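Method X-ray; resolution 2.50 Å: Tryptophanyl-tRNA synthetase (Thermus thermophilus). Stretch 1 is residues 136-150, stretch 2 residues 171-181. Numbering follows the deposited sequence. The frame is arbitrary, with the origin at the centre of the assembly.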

ATOM      1  N   ASP A 136       2.491  -9.663  -3.460  1.00 27.71           N
ATOM      2  CA  ASP A 136       1.807 -10.338  -4.552  1.00 30.51           C
ATOM      3  C   ASP A 136       2.217 -11.820  -4.492  1.00 25.03           C
ATOM      4  O   ASP A 136       1.384 -12.706  -4.618  1.00 32.70           O
ATOM      5  CB  ASP A 136       2.235  -9.689  -5.878  1.00 30.08           C
ATOM      6  CG  ASP A 136       1.082  -9.499  -6.858  1.00 41.37           C
ATOM      7  OD1 ASP A 136      -0.104  -9.618  -6.453  1.00 28.31           O
ATOM      8  OD2 ASP A 136       1.385  -9.218  -8.047  1.00 34.70           O
ATOM      9  N   ILE A 137       3.503 -12.074  -4.278  1.00 21.52           N
ATOM     10  CA  ILE A 137       4.017 -13.431  -4.199  1.00 28.14           C
ATOM     11  C   ILE A 137       3.503 -14.180  -2.959  1.00 29.43           C
ATOM     12  O   ILE A 137       3.002 -15.310  -3.066  1.00 21.28           O
ATOM     13  CB  ILE A 137       5.583 -13.452  -4.180  1.00 26.94           C
ATOM     14  CG1 ILE A 137       6.136 -12.952  -5.517  1.00 19.21           C
ATOM     15  CG2 ILE A 137       6.089 -14.863  -3.891  1.00 16.84           C
ATOM     16  CD1 ILE A 137       7.648 -12.930  -5.586  1.00 16.53           C
ATOM     17  N   LEU A 138       3.590 -13.548  -1.792  1.00 23.18           N
ATOM     18  CA  LEU A 138       3.152 -14.224  -0.590  1.00 26.02           C
ATOM     19  C   LEU A 138       1.638 -14.276  -0.304  1.00 28.99           C
ATOM     20  O   LEU A 138       1.162 -15.198   0.389  1.00 24.31           O
ATOM     21  CB  LEU A 138       3.924 -13.663   0.600  1.00 22.28           C
ATOM     22  CG  LEU A 138       5.445 -13.735   0.369  1.00 30.60           C
ATOM     23  CD1 LEU A 138       6.200 -13.092   1.549  1.00 24.44           C
ATOM     24  CD2 LEU A 138       5.878 -15.185   0.156  1.00 16.58           C
ATOM     25  N   ILE A 139       0.867 -13.322  -0.826  1.00 28.46           N
ATOM     26  CA  ILE A 139      -0.583 -13.342  -0.576  1.00 23.86           C
ATOM     27  C   ILE A 139      -1.202 -14.641  -1.129  1.00 26.80           C
ATOM     28  O   ILE A 139      -2.252 -15.099  -0.646  1.00 26.36           O
ATOM     29  CB  ILE A 139      -1.294 -12.170  -1.257  1.00 23.59           C
ATOM     30  CG1 ILE A 139      -2.688 -11.995  -0.671  1.00 20.31           C
ATOM     31  CG2 ILE A 139      -1.468 -12.456  -2.764  1.00 17.71           C
ATOM     32  CD1 ILE A 139      -2.758 -11.047   0.452  1.00 27.73           C
ATOM     33  N   TYR A 140      -0.542 -15.214  -2.142  1.00 17.06           N
ATOM     34  CA  TYR A 140      -0.989 -16.431  -2.814  1.00 16.96           C
ATOM     35  C   TYR A 140      -0.163 -17.641  -2.386  1.00 26.16           C
ATOM     36  O   TYR A 140      -0.324 -18.747  -2.936  1.00 27.51           O
ATOM     37  CB  TYR A 140      -0.881 -16.277  -4.345  1.00 13.23           C
ATOM     38  CG  TYR A 140      -1.669 -15.117  -4.924  1.00 16.81           C
ATOM     39  CD1 TYR A 140      -1.029 -14.091  -5.635  1.00 17.79           C
ATOM     40  CD2 TYR A 140      -3.035 -15.009  -4.703  1.00 11.47           C
ATOM     41  CE1 TYR A 140      -1.742 -12.986  -6.087  1.00 14.25           C
ATOM     42  CE2 TYR A 140      -3.747 -13.926  -5.144  1.00 19.61           C
ATOM     43  CZ  TYR A 140      -3.104 -12.904  -5.826  1.00 18.56           C
ATOM     44  OH  TYR A 140      -3.825 -11.764  -6.127  1.00 16.54           O
ATOM     45  N   LYS A 141       0.724 -17.422  -1.412  1.00 27.63           N
ATOM     46  CA  LYS A 141       1.587 -18.475  -0.893  1.00 26.32           C
ATOM     47  C   LYS A 141       2.326 -19.191  -2.009  1.00 24.21           C
ATOM     48  O   LYS A 141       2.510 -20.398  -1.942  1.00 27.56           O
ATOM     49  CB  LYS A 141       0.773 -19.506  -0.105  1.00 25.87           C
ATOM     50  CG  LYS A 141       0.866 -19.410   1.422  1.00 33.61           C
ATOM     51  CD  LYS A 141      -0.100 -18.405   2.006  1.00 32.68           C
ATOM     52  CE  LYS A 141      -0.055 -18.352   3.545  1.00 37.74           C
ATOM     53  NZ  LYS A 141      -0.757 -19.457   4.255  1.00 28.78           N
ATOM     54  N   ALA A 142       2.725 -18.470  -3.044  1.00 21.45           N
ATOM     55  CA  ALA A 142       3.473 -19.098  -4.140  1.00 26.32           C
ATOM     56  C   ALA A 142       4.864 -19.438  -3.617  1.00 19.05           C
ATOM     57  O   ALA A 142       5.452 -18.657  -2.889  1.00 28.49           O
ATOM     58  CB  ALA A 142       3.596 -18.138  -5.369  1.00 19.35           C
ATOM     59  N   ASP A 143       5.404 -20.586  -4.000  1.00 23.64           N
ATOM     60  CA  ASP A 143       6.736 -20.969  -3.530  1.00 26.20           C
ATOM     61  C   ASP A 143       7.771 -20.900  -4.647  1.00 24.89           C
ATOM     62  O   ASP A 143       8.956 -21.103  -4.417  1.00 32.24           O
ATOM     63  CB  ASP A 143       6.704 -22.387  -2.930  1.00 18.65           C
ATOM     64  CG  ASP A 143       6.321 -23.445  -3.953  1.00 22.62           C
ATOM     65  OD1 ASP A 143       5.318 -24.153  -3.759  1.00 32.89           O
ATOM     66  OD2 ASP A 143       7.024 -23.573  -4.966  1.00 26.48           O
ATOM     67  N   THR A 144       7.334 -20.611  -5.863  1.00 25.97           N
ATOM     68  CA  THR A 144       8.272 -20.531  -6.965  1.00 22.59           C
ATOM     69  C   THR A 144       7.921 -19.353  -7.848  1.00 27.58           C
ATOM     70  O   THR A 144       6.745 -19.051  -8.089  1.00 33.97           O
ATOM     71  CB  THR A 144       8.255 -21.820  -7.787  1.00 32.26           C
ATOM     72  OG1 THR A 144       8.523 -22.929  -6.917  1.00 40.56           O
ATOM     73  CG2 THR A 144       9.322 -21.782  -8.885  1.00 28.52           C
ATOM     74  N   VAL A 145       8.945 -18.678  -8.335  1.00 25.46           N
ATOM     75  CA  VAL A 145       8.714 -17.529  -9.164  1.00 23.88           C
ATOM     76  C   VAL A 145       9.703 -17.497 -10.305  1.00 24.05           C
ATOM     77  O   VAL A 145      10.893 -17.373 -10.076  1.00 40.75           O
ATOM     78  CB  VAL A 145       8.857 -16.236  -8.354  1.00 20.77           C
ATOM     79  CG1 VAL A 145       8.497 -15.026  -9.239  1.00 27.98           C
ATOM     80  CG2 VAL A 145       7.951 -16.272  -7.123  1.00 19.52           C
ATOM     81  N   PRO A 146       9.229 -17.625 -11.551  1.00 28.15           N
ATOM     82  CA  PRO A 146      10.161 -17.585 -12.682  1.00 32.46           C
ATOM     83  C   PRO A 146      10.615 -16.162 -12.923  1.00 32.91           C
ATOM     84  O   PRO A 146       9.796 -15.253 -12.978  1.00 35.60           O
ATOM     85  CB  PRO A 146       9.336 -18.136 -13.835  1.00 35.08           C
ATOM     86  CG  PRO A 146       7.955 -17.714 -13.488  1.00 39.48           C
ATOM     87  CD  PRO A 146       7.871 -17.980 -11.999  1.00 30.74           C
ATOM     88  N   VAL A 147      11.927 -15.973 -13.045  1.00 36.00           N
ATOM     89  CA  VAL A 147      12.510 -14.647 -13.265  1.00 35.10           C
ATOM     90  C   VAL A 147      13.823 -14.711 -14.068  1.00 39.13           C
ATOM     91  O   VAL A 147      14.487 -15.756 -14.113  1.00 35.37           O
ATOM     92  CB  VAL A 147      12.842 -13.963 -11.921  1.00 32.73           C
ATOM     93  CG1 VAL A 147      11.573 -13.713 -11.111  1.00 25.65           C
ATOM     94  CG2 VAL A 147      13.816 -14.840 -11.145  1.00 30.51           C
ATOM     95  N   GLY A 148      14.190 -13.584 -14.684  1.00 38.48           N
ATOM     96  CA  GLY A 148      15.431 -13.497 -15.435  1.00 35.33           C
ATOM     97  C   GLY A 148      16.564 -13.466 -14.430  1.00 37.18           C
ATOM     98  O   GLY A 148      16.333 -13.196 -13.258  1.00 45.92           O
ATOM     99  N   GLU A 149      17.789 -13.729 -14.857  1.00 46.27           N
ATOM    100  CA  GLU A 149      18.899 -13.737 -13.908  1.00 50.84           C
ATOM    101  C   GLU A 149      19.147 -12.407 -13.192  1.00 51.00           C
ATOM    102  O   GLU A 149      19.656 -12.380 -12.076  1.00 54.12           O
ATOM    103  CB  GLU A 149      20.186 -14.221 -14.594  1.00 59.76           C
ATOM    104  CG  GLU A 149      20.321 -13.826 -16.062  1.00 75.46           C
ATOM    105  CD  GLU A 149      21.659 -14.258 -16.664  1.00 83.92           C
ATOM    106  OE1 GLU A 149      21.839 -14.118 -17.898  1.00 87.70           O
ATOM    107  OE2 GLU A 149      22.532 -14.732 -15.898  1.00 86.12           O
ATOM    108  N   ASP A 150      18.774 -11.301 -13.812  1.00 49.62           N
ATOM    109  CA  ASP A 150      18.987 -10.011 -13.179  1.00 53.44           C
ATOM    110  C   ASP A 150      17.765  -9.556 -12.393  1.00 54.32           C
ATOM    111  O   ASP A 150      17.542  -8.356 -12.241  1.00 63.45           O
ATOM    112  CB  ASP A 150      19.345  -8.957 -14.234  1.00 55.64           C
ATOM    113  CG  ASP A 150      18.332  -8.901 -15.373  1.00 62.25           C
ATOM    114  OD1 ASP A 150      18.455  -7.998 -16.236  1.00 68.58           O
ATOM    115  OD2 ASP A 150      17.417  -9.759 -15.407  1.00 60.14           O
ATOM    116  N   GLU A 171       4.523 -19.243  12.023  1.00 23.18           N
ATOM    117  CA  GLU A 171       4.763 -19.692  10.648  1.00 33.52           C
ATOM    118  C   GLU A 171       3.578 -19.394   9.749  1.00 33.31           C
ATOM    119  O   GLU A 171       2.476 -19.884   9.971  1.00 34.66           O
ATOM    120  CB  GLU A 171       5.089 -21.199  10.591  1.00 43.54           C
ATOM    121  CG  GLU A 171       5.626 -21.625   9.203  1.00 55.42           C
ATOM    122  CD  GLU A 171       5.958 -23.107   9.079  1.00 58.64           C
ATOM    123  OE1 GLU A 171       5.035 -23.929   9.259  1.00 53.15           O
ATOM    124  OE2 GLU A 171       7.136 -23.447   8.784  1.00 56.42           O
ATOM    125  N   THR A 172       3.800 -18.597   8.714  1.00 27.53           N
ATOM    126  CA  THR A 172       2.696 -18.242   7.847  1.00 26.54           C
ATOM    127  C   THR A 172       2.971 -18.354   6.358  1.00 28.83           C
ATOM    128  O   THR A 172       2.117 -18.832   5.597  1.00 24.49           O
ATOM    129  CB  THR A 172       2.252 -16.796   8.101  1.00 22.37           C
ATOM    130  OG1 THR A 172       1.945 -16.617   9.492  1.00 27.69           O
ATOM    131  CG2 THR A 172       1.045 -16.479   7.265  1.00 18.20           C
ATOM    132  N   PHE A 173       4.157 -17.900   5.954  1.00 24.53           N
ATOM    133  CA  PHE A 173       4.523 -17.863   4.550  1.00 26.86           C
ATOM    134  C   PHE A 173       5.694 -18.740   4.133  1.00 28.99           C
ATOM    135  O   PHE A 173       6.633 -18.949   4.898  1.00 21.96           O
ATOM    136  CB  PHE A 173       4.879 -16.423   4.150  1.00 27.57           C
ATOM    137  CG  PHE A 173       3.759 -15.434   4.293  1.00 18.30           C
ATOM    138  CD1 PHE A 173       3.795 -14.471   5.282  1.00 20.55           C
ATOM    139  CD2 PHE A 173       2.718 -15.410   3.381  1.00 24.35           C
ATOM    140  CE1 PHE A 173       2.809 -13.481   5.364  1.00 27.70           C
ATOM    141  CE2 PHE A 173       1.729 -14.430   3.447  1.00 22.34           C
ATOM    142  CZ  PHE A 173       1.775 -13.461   4.444  1.00 23.58           C
ATOM    143  N   PRO A 174       5.650 -19.259   2.896  1.00 26.70           N
ATOM    144  CA  PRO A 174       6.738 -20.102   2.392  1.00 24.75           C
ATOM    145  C   PRO A 174       7.777 -19.105   1.966  1.00 22.47           C
ATOM    146  O   PRO A 174       7.449 -17.939   1.799  1.00 32.35           O
ATOM    147  CB  PRO A 174       6.107 -20.791   1.182  1.00 20.22           C
ATOM    148  CG  PRO A 174       5.212 -19.664   0.631  1.00 25.76           C
ATOM    149  CD  PRO A 174       4.542 -19.202   1.925  1.00 22.49           C
ATOM    150  N   GLU A 175       9.016 -19.547   1.804  1.00 30.24           N
ATOM    151  CA  GLU A 175      10.114 -18.694   1.341  1.00 27.57           C
ATOM    152  C   GLU A 175      10.227 -19.020  -0.139  1.00 27.98           C
ATOM    153  O   GLU A 175      10.779 -20.041  -0.511  1.00 37.80           O
ATOM    154  CB  GLU A 175      11.417 -19.062   2.053  1.00 30.23           C
ATOM    155  CG  GLU A 175      11.440 -18.634   3.515  1.00 47.91           C
ATOM    156  CD  GLU A 175      12.701 -19.046   4.240  1.00 40.09           C
ATOM    157  OE1 GLU A 175      13.800 -18.710   3.753  1.00 50.15           O
ATOM    158  OE2 GLU A 175      12.589 -19.702   5.300  1.00 47.16           O
ATOM    159  N   PRO A 176       9.703 -18.160  -1.003  1.00 28.23           N
ATOM    160  CA  PRO A 176       9.789 -18.464  -2.432  1.00 28.69           C
ATOM    161  C   PRO A 176      11.177 -18.602  -2.999  1.00 29.50           C
ATOM    162  O   PRO A 176      12.118 -17.955  -2.543  1.00 29.10           O
ATOM    163  CB  PRO A 176       9.011 -17.319  -3.082  1.00 16.78           C
ATOM    164  CG  PRO A 176       9.186 -16.220  -2.105  1.00 27.54           C
ATOM    165  CD  PRO A 176       9.038 -16.868  -0.776  1.00 24.14           C
ATOM    166  N   GLN A 177      11.293 -19.468  -3.998  1.00 25.40           N
ATOM    167  CA  GLN A 177      12.563 -19.668  -4.664  1.00 31.71           C
ATOM    168  C   GLN A 177      12.449 -19.216  -6.110  1.00 31.04           C
ATOM    169  O   GLN A 177      11.400 -19.384  -6.737  1.00 25.92           O
ATOM    170  CB  GLN A 177      12.974 -21.139  -4.600  1.00 26.45           C
ATOM    171  CG  GLN A 177      13.694 -21.496  -3.313  1.00 51.81           C
ATOM    172  CD  GLN A 177      13.886 -22.991  -3.157  1.00 71.29           C
ATOM    173  OE1 GLN A 177      14.269 -23.681  -4.112  1.00 79.58           O
ATOM    174  NE2 GLN A 177      13.632 -23.507  -1.947  1.00 74.19           N
ATOM    175  N   ALA A 178      13.522 -18.617  -6.615  1.00 26.77           N
ATOM    176  CA  ALA A 178      13.577 -18.150  -7.987  1.00 25.79           C
ATOM    177  C   ALA A 178      13.735 -19.346  -8.921  1.00 35.55           C
ATOM    178  O   ALA A 178      14.428 -20.319  -8.597  1.00 34.57           O
ATOM    179  CB  ALA A 178      14.745 -17.219  -8.166  1.00 27.40           C
ATOM    180  N   LEU A 179      13.062 -19.290 -10.065  1.00 35.58           N
ATOM    181  CA  LEU A 179      13.175 -20.350 -11.058  1.00 33.02           C
ATOM    182  C   LEU A 179      13.782 -19.690 -12.280  1.00 36.04           C
ATOM    183  O   LEU A 179      13.123 -18.879 -12.942  1.00 34.01           O
ATOM    184  CB  LEU A 179      11.804 -20.930 -11.425  1.00 34.06           C
ATOM    185  CG  LEU A 179      11.750 -21.949 -12.581  1.00 36.20           C
ATOM    186  CD1 LEU A 179      12.587 -23.177 -12.212  1.00 22.34           C
ATOM    187  CD2 LEU A 179      10.296 -22.365 -12.853  1.00 24.41           C
ATOM    188  N   LEU A 180      15.044 -20.009 -12.554  1.00 32.02           N
ATOM    189  CA  LEU A 180      15.727 -19.453 -13.714  1.00 32.52           C
ATOM    190  C   LEU A 180      15.393 -20.296 -14.933  1.00 30.68           C
ATOM    191  O   LEU A 180      14.757 -21.341 -14.816  1.00 30.66           O
ATOM    192  CB  LEU A 180      17.231 -19.422 -13.476  1.00 26.62           C
ATOM    193  CG  LEU A 180      17.601 -18.435 -12.367  1.00 30.68           C
ATOM    194  CD1 LEU A 180      19.069 -18.530 -12.014  1.00 25.98           C
ATOM    195  CD2 LEU A 180      17.272 -17.047 -12.831  1.00 36.35           C
ATOM    196  N   ASN A 181      15.857 -19.851 -16.092  1.00 37.74           N
ATOM    197  CA  ASN A 181      15.573 -20.514 -17.363  1.00 35.37           C
ATOM    198  C   ASN A 181      16.830 -20.567 -18.254  1.00 42.52           C
ATOM    199  O   ASN A 181      16.850 -20.021 -19.376  1.00 40.35           O
ATOM    200  CB  ASN A 181      14.448 -19.715 -18.038  1.00 33.63           C
ATOM    201  CG  ASN A 181      13.879 -20.397 -19.254  1.00 32.22           C
ATOM    202  OD1 ASN A 181      13.869 -21.621 -19.344  1.00 27.44           O
ATOM    203  ND2 ASN A 181      13.370 -19.598 -20.190  1.00 33.60           N
TER

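Contact between residues 136-150 and 171-181 of Thermus thermophilus tryptophanyl-tRNA synthetase, which buries 806 Å² counted over both sides. Leu138, Leu179 and Pro176 have the most surface covered by the other stretch, and each organises a different part of the contact. Leu138, in the helical part of the first stretch, points its CA-to-CB bond toward the second stretch. Its CB packs 3.5 Å from Phe173 CD2, while its CD2 lies 3.7 Å from Pro176 CD and 3.6 Å from Pro174 O, so one side chain bridges the phenyl ring and the proline-rich segment that follows it. The carbonyl of the same residue meets the Phe173 ring at its edge, near the ring plane, with Leu138 O 3.2 Å from Phe173 CE2; this oxygen also accepts a hydrogen bond from Lys141 N at 2.9 Å. Lys141 CG lies 3.7 Å from Pro174 CD.

Pro176 sits where the helix packing gives way to strand pairing. Its ring also meets the helix at Pro176 CG, 3.8 Å from Ile137 CG2, and its CB lies 4.3 Å from Val145 CG2 on the neighbouring strand. Pro176 CA makes a CA-H...O contact of 3.4 Å with Asp143 O. Asp143 O also accepts the first hydrogen bond of the ladder, from Gln177 N at 2.9 Å.

From here the strands run parallel, pairing Thr144 with Gln177, Val145 with Ala178 and Pro146 with Leu179. Val145 N donates to Gln177 O at 3.0 Å, and Val145 O accepts from Leu179 N at 2.9 Å, so Val145 is bonded through both its backbone polar groups. Leu179 is likewise bonded at both ends: Leu179 O receives Val147 N at 3.1 Å. Pro146 brings its CA to 3.2 Å from Leu179 O in another CA-H...O contact; a proline fits this position because the N-H groups that the first stretch gives to the pairing are those of its neighbours, Val145 and Val147. Thr144, Pro146, Gln177 and Leu179 direct their CA-to-CB bonds to one face of the sheet, where Leu179 CB packs 3.7 Å from Thr144 CG2 and 4.4 Å from Pro146 CB. Val145 and Ala178 turn to the other face.

Just after its strand, Val147 places CG2 3.9 Å from Ala178 CB, and the end of Leu180 comes nearer the first stretch, placing its CD2 3.3 Å from Val147 O and 3.8 Å from Glu149 CA.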